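Side-chain contact in glycosyl hydrolases family 2, sugar binding domain protein (Bacteroides uniformis str. 3978 T3 ii, PDB 6D1P), which is a beta-glucuronidase of a human gut bacterium that probably hydrolyses the O-glycosidic bond of glucuronides: residues S551-I554 and R555-W559. Residues are numbered along the deposited sequence; the frame is centred on the assembly and turned at random.
Sequences SYII and RLFDW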
loop_
_atom_site.group_PDB
_atom_site.type_symbol
_atom_site.label_atom_id
_atom_site.label_comp_id
_atom_site.label_asym_id
_atom_site.label_seq_id
_atom_site.Cartn_x
_atom_site.Cartn_y
_atom_site.Cartn_z
ATOM N N SER A 551 32.926 -2.394 -18.425
ATOM C CA SER A 551 34.309 -2.651 -18.805
ATOM C C SER A 551 34.906 -3.759 -17.962
ATOM O O SER A 551 35.604 -4.647 -18.480
ATOM C CB SER A 551 35.131 -1.377 -18.659
ATOM O OG SER A 551 34.603 -0.363 -19.489
ATOM N N TYR A 552 34.627 -3.732 -16.655
ATOM C CA TYR A 552 35.160 -4.767 -15.798
ATOM C C TYR A 552 34.512 -6.106 -16.111
ATOM O O TYR A 552 35.206 -7.108 -16.336
ATOM C CB TYR A 552 34.983 -4.406 -14.327
ATOM C CG TYR A 552 35.430 -5.548 -13.466
ATOM C CD1 TYR A 552 36.790 -5.839 -13.305
ATOM C CD2 TYR A 552 34.502 -6.390 -12.867
ATOM C CE1 TYR A 552 37.206 -6.929 -12.525
ATOM C CE2 TYR A 552 34.910 -7.477 -12.094
ATOM C CZ TYR A 552 36.261 -7.736 -11.921
ATOM O OH TYR A 552 36.643 -8.816 -11.157
ATOM N N ILE A 553 33.181 -6.144 -16.168
ATOM C CA ILE A 553 32.538 -7.449 -16.245
ATOM C C ILE A 553 32.819 -8.120 -17.582
ATOM O O ILE A 553 32.813 -9.351 -17.675
ATOM C CB ILE A 553 31.028 -7.342 -15.971
ATOM C CG1 ILE A 553 30.531 -8.654 -15.348
ATOM C CG2 ILE A 553 30.251 -7.033 -17.245
ATOM C CD1 ILE A 553 31.063 -8.903 -13.948
ATOM N N ILE A 554 33.063 -7.335 -18.631
ATOM C CA ILE A 554 33.345 -7.912 -19.942
ATOM C C ILE A 554 34.641 -8.718 -19.895
ATOM O O ILE A 554 34.711 -9.855 -20.378
ATOM C CB ILE A 554 33.386 -6.783 -20.989
ATOM C CG1 ILE A 554 31.957 -6.490 -21.465
ATOM C CG2 ILE A 554 34.333 -7.108 -22.139
ATOM C CD1 ILE A 554 31.776 -5.121 -22.028
ATOM N N ARG A 555 35.665 -8.152 -19.261
ATOM C CA ARG A 555 36.911 -8.860 -19.039
ATOM C C ARG A 555 36.705 -10.094 -18.172
ATOM O O ARG A 555 37.327 -11.137 -18.413
ATOM C CB ARG A 555 37.918 -7.914 -18.399
ATOM C CG ARG A 555 38.429 -6.839 -19.356
ATOM C CD ARG A 555 39.194 -5.782 -18.602
ATOM N NE ARG A 555 39.965 -4.926 -19.491
ATOM C CZ ARG A 555 39.437 -3.996 -20.286
ATOM N NH1 ARG A 555 38.120 -3.803 -20.317
ATOM N NH2 ARG A 555 40.226 -3.257 -21.052
ATOM N N LEU A 556 35.842 -9.996 -17.151
ATOM C CA LEU A 556 35.620 -11.140 -16.268
ATOM C C LEU A 556 34.941 -12.270 -17.015
ATOM O O LEU A 556 35.329 -13.438 -16.866
ATOM C CB LEU A 556 34.792 -10.737 -15.039
ATOM C CG LEU A 556 34.483 -11.786 -13.945
ATOM C CD1 LEU A 556 34.175 -11.094 -12.612
ATOM C CD2 LEU A 556 33.315 -12.719 -14.309
ATOM N N PHE A 557 33.918 -11.948 -17.817
ATOM C CA PHE A 557 33.267 -12.976 -18.622
ATOM C C PHE A 557 34.246 -13.563 -19.634
ATOM O O PHE A 557 34.314 -14.784 -19.822
ATOM C CB PHE A 557 32.057 -12.396 -19.359
ATOM C CG PHE A 557 30.896 -12.017 -18.474
ATOM C CD1 PHE A 557 30.463 -12.853 -17.460
ATOM C CD2 PHE A 557 30.212 -10.819 -18.696
ATOM C CE1 PHE A 557 29.370 -12.504 -16.657
ATOM C CE2 PHE A 557 29.128 -10.453 -17.919
ATOM C CZ PHE A 557 28.699 -11.291 -16.888
ATOM N N ASP A 558 34.999 -12.689 -20.307
ATOM C CA ASP A 558 35.986 -13.096 -21.303
ATOM C C ASP A 558 36.951 -14.121 -20.714
ATOM O O ASP A 558 37.065 -15.248 -21.206
ATOM C CB ASP A 558 36.727 -11.841 -21.791
ATOM C CG ASP A 558 37.574 -12.081 -23.031
ATOM O OD1 ASP A 558 38.060 -11.082 -23.587
ATOM O OD2 ASP A 558 37.756 -13.237 -23.459
ATOM N N TRP A 559 37.606 -13.756 -19.607
ATOM C CA TRP A 559 38.525 -14.666 -18.930
ATOM C C TRP A 559 37.880 -16.023 -18.641
ATOM O O TRP A 559 38.379 -17.068 -19.079
ATOM C CB TRP A 559 39.032 -14.041 -17.635
ATOM C CG TRP A 559 40.135 -14.853 -17.098
ATOM C CD1 TRP A 559 40.029 -15.979 -16.317
ATOM C CD2 TRP A 559 41.535 -14.678 -17.365
ATOM N NE1 TRP A 559 41.279 -16.489 -16.054
ATOM C CE2 TRP A 559 42.223 -15.716 -16.685
ATOM C CE3 TRP A 559 42.278 -13.735 -18.099
ATOM C CZ2 TRP A 559 43.626 -15.834 -16.713
ATOM C CZ3 TRP A 559 43.677 -13.856 -18.124
ATOM C CH2 TRP A 559 44.330 -14.902 -17.441
HETATM O O HOH W 1 37.374 -1.112 -20.963
#
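Ile553 lays CG1 over one face of the Phe557 ring, 3.4 Å from CE2, while its CG2 meets the same ring atom. The reach follows from a first torsion that sets CG1 anti to the backbone N (chi1 -151°): a beta-branched residue can thus offer the flat ring two branches at once. CD1 of Ile553 goes instead to CD1 of Leu556, at 4.0 Å, and that methyl also lies obliquely against the Tyr552 ring, 3.7 Å from CE2. Tyrosine suits this flank because its ring packs against leucine while its hydroxyl, buried, bonds to the carbonyl of Gly485.

These i to i+3 and i to i+4 pairings run along helix 550-564 of the TIM-barrel domain of a family 2 glycosidase, with helix 609-617 packed on Ile554 and Phe557. Within helix 550-564, the backbone bond from Phe557 N to Ile553 O is 2.8 Å long and nearly straight.

At the polar edge, Arg555 stretches back one turn, and its NH1 donates to the Ser551 carbonyl O at 3.2 Å, lying above the carbonyl plane although the oxygen sits in the guanidinium plane. NH1 also gives a hydrogen to a water weakly bonded to Ser551 OG, which has a firmer partner in Tyr626 OH, whereas NH2 forms a salt bridge with Glu642. A methionine in place of Arg555 would probably leave the Glu642 carboxylate without this cationic mate and the water less firmly held.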